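Local coordinates for protein trans-4-hydroxy-L-proline dehydratase (Clostridioides difficile 70-100-2010, PDB 6VXC) that uses a glycyl radical to dehydrate trans-4-hydroxy-L-proline to (S)-1-pyrroline-5-carboxylate in the anaerobic breakdown of hydroxyproline, at residues 113-125 / 343-357. Sequence-based numbering, arbitrary orientation.
Sequences DLEVMHNRDIINF and APPKVGITLKESSTY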
ATOM      1  N   ASP A 113      -5.684 -15.459  18.517  1.00 25.59           N
ATOM      2  CA  ASP A 113      -5.080 -14.387  17.735  1.00 22.13           C
ATOM      3  C   ASP A 113      -4.221 -13.492  18.614  1.00 21.79           C
ATOM      4  O   ASP A 113      -3.091 -13.143  18.256  1.00 20.50           O
ATOM      5  CB  ASP A 113      -6.153 -13.545  17.040  1.00 21.68           C
ATOM      6  CG  ASP A 113      -6.777 -14.234  15.847  1.00 20.43           C
ATOM      7  OD1 ASP A 113      -6.123 -15.072  15.206  1.00 22.18           O
ATOM      8  OD2 ASP A 113      -7.936 -13.904  15.529  1.00 24.60           O
ATOM      9  N   LEU A 114      -4.763 -13.080  19.760  1.00 20.20           N
ATOM     10  CA  LEU A 114      -4.016 -12.210  20.655  1.00 20.10           C
ATOM     11  C   LEU A 114      -2.756 -12.895  21.141  1.00 22.78           C
ATOM     12  O   LEU A 114      -1.689 -12.277  21.199  1.00 20.00           O
ATOM     13  CB  LEU A 114      -4.886 -11.799  21.838  1.00 23.49           C
ATOM     14  CG  LEU A 114      -6.140 -11.022  21.455  1.00 23.42           C
ATOM     15  CD1 LEU A 114      -6.833 -10.471  22.694  1.00 22.00           C
ATOM     16  CD2 LEU A 114      -5.807  -9.920  20.466  1.00 24.51           C
ATOM     17  N   GLU A 115      -2.858 -14.183  21.474  1.00 22.03           N
ATOM     18  CA  GLU A 115      -1.689 -14.945  21.896  1.00 25.36           C
ATOM     19  C   GLU A 115      -0.635 -15.001  20.793  1.00 22.64           C
ATOM     20  O   GLU A 115       0.566 -14.900  21.061  1.00 20.65           O
ATOM     21  CB  GLU A 115      -2.121 -16.358  22.309  1.00 29.03           C
ATOM     22  CG  GLU A 115      -1.049 -17.198  22.997  1.00 40.08           C
ATOM     23  CD  GLU A 115      -0.840 -16.840  24.457  1.00 56.05           C
ATOM     24  OE1 GLU A 115      -1.438 -15.843  24.925  1.00 65.67           O
ATOM     25  OE2 GLU A 115      -0.070 -17.557  25.136  1.00 60.99           O
ATOM     26  N   VAL A 116      -1.064 -15.237  19.560  1.00 19.12           N
ATOM     27  CA  VAL A 116      -0.117 -15.367  18.464  1.00 22.50           C
ATOM     28  C   VAL A 116       0.614 -14.047  18.216  1.00 20.65           C
ATOM     29  O   VAL A 116       1.837 -14.021  18.058  1.00 20.31           O
ATOM     30  CB  VAL A 116      -0.836 -15.869  17.203  1.00 22.21           C
ATOM     31  CG1 VAL A 116       0.074 -15.724  15.993  1.00 24.25           C
ATOM     32  CG2 VAL A 116      -1.251 -17.324  17.398  1.00 26.22           C
ATOM     33  N   MET A 117      -0.121 -12.933  18.171  1.00 21.24           N
ATOM     34  CA  MET A 117       0.531 -11.663  17.860  1.00 21.71           C
ATOM     35  C   MET A 117       1.447 -11.212  18.990  1.00 19.46           C
ATOM     36  O   MET A 117       2.484 -10.595  18.740  1.00 19.74           O
ATOM     37  CB  MET A 117      -0.513 -10.598  17.523  1.00 21.04           C
ATOM     38  CG  MET A 117      -1.382 -10.146  18.666  1.00 21.26           C
ATOM     39  SD  MET A 117      -2.555  -8.850  18.181  1.00 23.61           S
ATOM     40  CE  MET A 117      -3.569  -9.708  16.981  1.00 19.45           C
ATOM     41  N   HIS A 118       1.120 -11.559  20.226  1.00 19.25           N
ATOM     42  CA  HIS A 118       1.994 -11.202  21.334  1.00 21.18           C
ATOM     43  C   HIS A 118       3.284 -12.010  21.287  1.00 22.81           C
ATOM     44  O   HIS A 118       4.360 -11.490  21.591  1.00 23.24           O
ATOM     45  CB  HIS A 118       1.271 -11.421  22.661  1.00 21.60           C
ATOM     46  CG  HIS A 118       2.066 -11.017  23.860  1.00 19.81           C
ATOM     47  ND1 HIS A 118       1.951  -9.778  24.448  1.00 21.52           N
ATOM     48  CD2 HIS A 118       3.006 -11.685  24.572  1.00 22.71           C
ATOM     49  CE1 HIS A 118       2.774  -9.705  25.479  1.00 21.34           C
ATOM     50  NE2 HIS A 118       3.425 -10.849  25.575  1.00 20.71           N
ATOM     51  N   ASN A 119       3.199 -13.280  20.902  1.00 20.77           N
ATOM     52  CA  ASN A 119       4.328 -14.180  21.030  1.00 24.29           C
ATOM     53  C   ASN A 119       5.037 -14.496  19.727  1.00 22.09           C
ATOM     54  O   ASN A 119       6.111 -15.088  19.779  1.00 22.28           O
ATOM     55  CB  ASN A 119       3.874 -15.495  21.680  1.00 25.40           C
ATOM     56  CG  ASN A 119       3.454 -15.308  23.105  1.00 25.76           C
ATOM     57  OD1 ASN A 119       4.290 -15.089  23.964  1.00 27.72           O
ATOM     58  ND2 ASN A 119       2.152 -15.335  23.362  1.00 28.21           N
ATOM     59  N   ARG A 120       4.499 -14.078  18.579  1.00 22.95           N
ATOM     60  CA  ARG A 120       5.103 -14.393  17.292  1.00 21.90           C
ATOM     61  C   ARG A 120       6.524 -13.833  17.178  1.00 27.39           C
ATOM     62  O   ARG A 120       6.925 -12.881  17.858  1.00 23.04           O
ATOM     63  CB  ARG A 120       4.273 -13.859  16.111  1.00 22.78           C
ATOM     64  CG  ARG A 120       4.049 -12.364  16.138  1.00 20.76           C
ATOM     65  CD  ARG A 120       3.523 -11.777  14.820  1.00 23.80           C
ATOM     66  NE  ARG A 120       2.181 -12.161  14.487  1.00 25.41           N
ATOM     67  CZ  ARG A 120       1.212 -11.345  14.089  1.00 18.92           C
ATOM     68  NH1 ARG A 120       1.401 -10.033  13.954  1.00 19.23           N
ATOM     69  NH2 ARG A 120       0.039 -11.874  13.824  1.00 17.07           N
ATOM     70  N   ASP A 121       7.257 -14.423  16.238  1.00 23.51           N
ATOM     71  CA  ASP A 121       8.677 -14.179  16.051  1.00 28.10           C
ATOM     72  C   ASP A 121       8.947 -12.797  15.453  1.00 28.64           C
ATOM     73  O   ASP A 121       9.817 -12.064  15.931  1.00 27.44           O
ATOM     74  CB  ASP A 121       9.183 -15.283  15.122  1.00 36.92           C
ATOM     75  CG  ASP A 121      10.672 -15.407  15.092  1.00 50.18           C
ATOM     76  OD1 ASP A 121      11.362 -14.482  15.571  1.00 53.77           O
ATOM     77  OD2 ASP A 121      11.145 -16.443  14.556  1.00 60.71           O
ATOM     78  N   ILE A 122       8.182 -12.405  14.442  1.00 24.24           N
ATOM     79  CA  ILE A 122       8.336 -11.106  13.806  1.00 27.40           C
ATOM     80  C   ILE A 122       6.985 -10.411  13.733  1.00 19.43           C
ATOM     81  O   ILE A 122       5.928 -11.050  13.723  1.00 20.66           O
ATOM     82  CB  ILE A 122       8.977 -11.211  12.405  1.00 27.05           C
ATOM     83  CG1 ILE A 122       8.261 -12.271  11.562  1.00 26.99           C
ATOM     84  CG2 ILE A 122      10.479 -11.465  12.520  1.00 30.88           C
ATOM     85  CD1 ILE A 122       8.836 -12.433  10.185  1.00 28.04           C
ATOM     86  N   ILE A 123       7.034  -9.084  13.701  1.00 19.68           N
ATOM     87  CA  ILE A 123       5.858  -8.229  13.635  1.00 18.19           C
ATOM     88  C   ILE A 123       4.945  -8.538  14.813  1.00 18.37           C
ATOM     89  O   ILE A 123       3.720  -8.596  14.668  1.00 14.99           O
ATOM     90  CB  ILE A 123       5.122  -8.388  12.285  1.00 16.86           C
ATOM     91  CG1 ILE A 123       6.122  -8.640  11.150  1.00 15.10           C
ATOM     92  CG2 ILE A 123       4.260  -7.158  11.982  1.00 13.93           C
ATOM     93  CD1 ILE A 123       7.107  -7.533  10.944  1.00 16.75           C
ATOM     94  N   ASN A 124       5.536  -8.692  15.992  1.00 19.63           N
ATOM     95  CA  ASN A 124       4.762  -8.925  17.200  1.00 20.31           C
ATOM     96  C   ASN A 124       4.185  -7.622  17.727  1.00 18.40           C
ATOM     97  O   ASN A 124       4.728  -6.541  17.500  1.00 15.95           O
ATOM     98  CB  ASN A 124       5.629  -9.569  18.280  1.00 20.24           C
ATOM     99  CG  ASN A 124       6.854  -8.737  18.598  1.00 23.42           C
ATOM    100  OD1 ASN A 124       7.758  -8.622  17.777  1.00 24.77           O
ATOM    101  ND2 ASN A 124       6.886  -8.146  19.786  1.00 24.53           N
ATOM    102  N   PHE A 125       3.044  -7.741  18.405  1.00 20.21           N
ATOM    103  CA  PHE A 125       2.406  -6.653  19.138  1.00 18.44           C
ATOM    104  C   PHE A 125       2.151  -7.123  20.564  1.00 22.95           C
ATOM    105  O   PHE A 125       1.539  -8.182  20.767  1.00 25.34           O
ATOM    106  CB  PHE A 125       1.074  -6.256  18.498  1.00 16.52           C
ATOM    107  CG  PHE A 125       1.201  -5.457  17.241  1.00 18.92           C
ATOM    108  CD1 PHE A 125       1.471  -6.080  16.029  1.00 14.53           C
ATOM    109  CD2 PHE A 125       0.998  -4.084  17.260  1.00 15.40           C
ATOM    110  CE1 PHE A 125       1.566  -5.349  14.869  1.00 14.99           C
ATOM    111  CE2 PHE A 125       1.092  -3.342  16.101  1.00 17.76           C
ATOM    112  CZ  PHE A 125       1.370  -3.976  14.901  1.00 14.79           C
ATOM    113  N   ALA A 343       0.791  -0.134  11.159  1.00 10.80           N
ATOM    114  CA  ALA A 343      -0.384  -0.805  10.630  1.00 14.68           C
ATOM    115  C   ALA A 343      -0.949  -1.713  11.722  1.00 13.99           C
ATOM    116  O   ALA A 343      -0.190  -2.463  12.337  1.00 14.97           O
ATOM    117  CB  ALA A 343      -0.022  -1.618   9.384  1.00 11.59           C
ATOM    118  N   PRO A 344      -2.244  -1.641  12.022  1.00 14.91           N
ATOM    119  CA  PRO A 344      -2.780  -2.466  13.106  1.00 14.86           C
ATOM    120  C   PRO A 344      -2.534  -3.931  12.857  1.00 16.43           C
ATOM    121  O   PRO A 344      -2.379  -4.374  11.701  1.00 18.04           O
ATOM    122  CB  PRO A 344      -4.278  -2.118  13.101  1.00 16.60           C
ATOM    123  CG  PRO A 344      -4.320  -0.718  12.598  1.00 15.48           C
ATOM    124  CD  PRO A 344      -3.228  -0.657  11.544  1.00 13.93           C
ATOM    125  N   PRO A 345      -2.500  -4.746  13.911  1.00 17.55           N
ATOM    126  CA  PRO A 345      -1.981  -6.112  13.793  1.00 18.04           C
ATOM    127  C   PRO A 345      -2.761  -6.973  12.806  1.00 17.66           C
ATOM    128  O   PRO A 345      -3.988  -6.925  12.737  1.00 17.62           O
ATOM    129  CB  PRO A 345      -2.099  -6.657  15.223  1.00 18.12           C
ATOM    130  CG  PRO A 345      -3.141  -5.799  15.863  1.00 21.65           C
ATOM    131  CD  PRO A 345      -2.955  -4.442  15.273  1.00 17.95           C
ATOM    132  N   LYS A 346      -2.016  -7.766  12.044  1.00 17.83           N
ATOM    133  CA  LYS A 346      -2.530  -8.729  11.087  1.00 18.14           C
ATOM    134  C   LYS A 346      -2.241 -10.151  11.555  1.00 18.99           C
ATOM    135  O   LYS A 346      -1.245 -10.409  12.237  1.00 21.21           O
ATOM    136  CB  LYS A 346      -1.889  -8.509   9.713  1.00 16.88           C
ATOM    137  CG  LYS A 346      -1.902  -7.062   9.216  1.00 15.57           C
ATOM    138  CD  LYS A 346      -0.662  -6.793   8.328  1.00 16.38           C
ATOM    139  CE  LYS A 346      -0.552  -5.325   7.947  1.00 14.57           C
ATOM    140  NZ  LYS A 346       0.782  -4.959   7.400  1.00 13.43           N
ATOM    141  N   VAL A 347      -3.098 -11.083  11.147  1.00 16.26           N
ATOM    142  CA  VAL A 347      -2.889 -12.500  11.394  1.00 16.79           C
ATOM    143  C   VAL A 347      -3.150 -13.253  10.101  1.00 15.28           C
ATOM    144  O   VAL A 347      -3.604 -12.688   9.107  1.00 16.68           O
ATOM    145  CB  VAL A 347      -3.781 -13.052  12.528  1.00 18.24           C
ATOM    146  CG1 VAL A 347      -3.406 -12.418  13.857  1.00 17.64           C
ATOM    147  CG2 VAL A 347      -5.277 -12.849  12.206  1.00 16.57           C
ATOM    148  N   GLY A 348      -2.824 -14.540  10.124  1.00 16.63           N
ATOM    149  CA  GLY A 348      -3.155 -15.402   9.001  1.00 15.60           C
ATOM    150  C   GLY A 348      -2.572 -14.906   7.693  1.00 15.23           C
ATOM    151  O   GLY A 348      -1.434 -14.429   7.632  1.00 16.55           O
ATOM    152  N   ILE A 349      -3.373 -15.014   6.630  1.00 13.28           N
ATOM    153  CA  ILE A 349      -2.892 -14.699   5.285  1.00 17.10           C
ATOM    154  C   ILE A 349      -2.583 -13.206   5.138  1.00 15.42           C
ATOM    155  O   ILE A 349      -1.663 -12.820   4.413  1.00 15.02           O
ATOM    156  CB  ILE A 349      -3.902 -15.163   4.221  1.00 14.81           C
ATOM    157  CG1 ILE A 349      -4.243 -16.654   4.384  1.00 14.82           C
ATOM    158  CG2 ILE A 349      -3.354 -14.878   2.828  1.00 12.96           C
ATOM    159  CD1 ILE A 349      -3.053 -17.556   4.281  1.00 22.47           C
ATOM    160  N   THR A 350      -3.374 -12.346   5.782  1.00 15.39           N
ATOM    161  CA  THR A 350      -3.125 -10.914   5.684  1.00 13.62           C
ATOM    162  C   THR A 350      -1.707 -10.571   6.128  1.00 16.50           C
ATOM    163  O   THR A 350      -1.044  -9.732   5.514  1.00 15.81           O
ATOM    164  CB  THR A 350      -4.153 -10.140   6.509  1.00 14.65           C
ATOM    165  OG1 THR A 350      -5.474 -10.508   6.088  1.00 15.04           O
ATOM    166  CG2 THR A 350      -3.952  -8.623   6.322  1.00 13.58           C
ATOM    167  N   LEU A 351      -1.232 -11.191   7.205  1.00 14.14           N
ATOM    168  CA  LEU A 351       0.145 -10.970   7.629  1.00 13.61           C
ATOM    169  C   LEU A 351       1.134 -11.489   6.588  1.00 15.14           C
ATOM    170  O   LEU A 351       2.091 -10.793   6.224  1.00 15.40           O
ATOM    171  CB  LEU A 351       0.359 -11.620   8.998  1.00 15.19           C
ATOM    172  CG  LEU A 351       1.608 -11.433   9.864  1.00 17.35           C
ATOM    173  CD1 LEU A 351       2.700 -12.388   9.486  1.00 26.66           C
ATOM    174  CD2 LEU A 351       2.105  -9.974   9.913  1.00 12.23           C
ATOM    175  N   LYS A 352       0.899 -12.695   6.071  1.00 14.95           N
ATOM    176  CA  LYS A 352       1.828 -13.287   5.111  1.00 14.84           C
ATOM    177  C   LYS A 352       1.979 -12.404   3.880  1.00 14.30           C
ATOM    178  O   LYS A 352       3.072 -12.299   3.308  1.00 14.91           O
ATOM    179  CB  LYS A 352       1.331 -14.682   4.709  1.00 17.98           C
ATOM    180  CG  LYS A 352       1.273 -15.707   5.843  1.00 19.80           C
ATOM    181  CD  LYS A 352       0.825 -17.081   5.322  1.00 21.83           C
ATOM    182  CE  LYS A 352       1.182 -18.197   6.289  1.00 31.78           C
ATOM    183  NZ  LYS A 352       1.312 -19.507   5.591  1.00 40.85           N
ATOM    184  N   GLU A 353       0.896 -11.752   3.461  1.00 14.91           N
ATOM    185  CA  GLU A 353       0.965 -10.936   2.262  1.00 16.54           C
ATOM    186  C   GLU A 353       1.451  -9.521   2.548  1.00 14.70           C
ATOM    187  O   GLU A 353       1.846  -8.822   1.611  1.00 16.53           O
ATOM    188  CB  GLU A 353      -0.395 -10.881   1.548  1.00 16.75           C
ATOM    189  CG  GLU A 353      -1.521 -10.195   2.333  1.00 18.09           C
ATOM    190  CD  GLU A 353      -2.893 -10.349   1.659  1.00 14.74           C
ATOM    191  OE1 GLU A 353      -2.976 -10.164   0.434  1.00 16.95           O
ATOM    192  OE2 GLU A 353      -3.893 -10.657   2.347  1.00 18.88           O
ATOM    193  N   SER A 354       1.452  -9.084   3.816  1.00 15.64           N
ATOM    194  CA  SER A 354       1.884  -7.738   4.166  1.00 14.11           C
ATOM    195  C   SER A 354       2.624  -7.806   5.510  1.00 14.47           C
ATOM    196  O   SER A 354       2.204  -7.250   6.511  1.00 13.07           O
ATOM    197  CB  SER A 354       0.695  -6.777   4.232  1.00 15.58           C
ATOM    198  OG  SER A 354       1.116  -5.441   4.466  1.00 18.91           O
ATOM    199  N   SER A 355       3.786  -8.458   5.520  1.00 11.51           N
ATOM    200  CA  SER A 355       4.440  -8.826   6.778  1.00 10.44           C
ATOM    201  C   SER A 355       5.361  -7.687   7.236  1.00 14.18           C
ATOM    202  O   SER A 355       6.587  -7.755   7.146  1.00 11.42           O
ATOM    203  CB  SER A 355       5.186 -10.146   6.601  1.00 10.91           C
ATOM    204  OG  SER A 355       5.652 -10.647   7.840  1.00 15.51           O
ATOM    205  N   THR A 356       4.744  -6.638   7.789  1.00 13.73           N
ATOM    206  CA  THR A 356       5.466  -5.425   8.152  1.00 11.64           C
ATOM    207  C   THR A 356       4.654  -4.647   9.175  1.00 13.35           C
ATOM    208  O   THR A 356       3.428  -4.763   9.226  1.00 14.93           O
ATOM    209  CB  THR A 356       5.722  -4.538   6.924  1.00 14.68           C
ATOM    210  OG1 THR A 356       6.412  -3.347   7.325  1.00 16.57           O
ATOM    211  CG2 THR A 356       4.393  -4.125   6.278  1.00 14.67           C
ATOM    212  N   TYR A 357       5.353  -3.841   9.980  1.00 13.39           N
ATOM    213  CA  TYR A 357       4.696  -2.824  10.800  1.00 13.25           C
ATOM    214  C   TYR A 357       4.300  -1.588   9.995  1.00 11.74           C
ATOM    215  O   TYR A 357       3.470  -0.804  10.460  1.00 14.04           O
ATOM    216  CB  TYR A 357       5.606  -2.363  11.956  1.00 12.22           C
ATOM    217  CG  TYR A 357       5.921  -3.371  13.045  1.00 13.38           C
ATOM    218  CD1 TYR A 357       4.986  -3.702  14.024  1.00 16.77           C
ATOM    219  CD2 TYR A 357       7.170  -3.973  13.110  1.00 15.50           C
ATOM    220  CE1 TYR A 357       5.293  -4.632  15.035  1.00 14.47           C
ATOM    221  CE2 TYR A 357       7.494  -4.891  14.101  1.00 17.17           C
ATOM    222  CZ  TYR A 357       6.552  -5.224  15.063  1.00 17.52           C
ATOM    223  OH  TYR A 357       6.888  -6.134  16.044  1.00 16.31           O
TER
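Chi1 of 58° sets Arg120 CG between its backbone N and carbonyl carbon, and a second bend at CG-CD carries the guanidinium to Lys346 O. Tyr357 CG lies anti to its carbonyl carbon (chi1 -67°), and its ring reaches Ile123. Arg120 NH2 donates to Lys346 O at 2.5 Å, in the carbonyl plane, but the bond is bent and the oxygen tilted from the guanidinium plane. NH1 adds a weak bond to the same oxygen. Arg120 NH1 also gives a nearly straight bond to Ile123 O, 2.8 Å away, within its own loop. Leu351 lies over one guanidinium face. In this pyruvate formate-lyase-like part of the glycyl radical enzyme, the end of helix 111-119 and the loop after it pack against helix 348-353 and the chain on either side of it. Ile123 CG2 sits over the centre of the Tyr357 ring, a CH-pi contact. Tyr357 OH donates to a lone pair of Asn124 O at 2.6 Å. Pro345 CB and Tyr357 CE1 lie over opposite faces of the Phe125 ring, both toward its rim. Met117 SD reaches Pro345 CB at 3.7 Å. Thr356 OG1 is hydrogen-bonded to Thr358 and Asp788; its side chain is about 8 Å from that of Cys454, the probable radical cysteine.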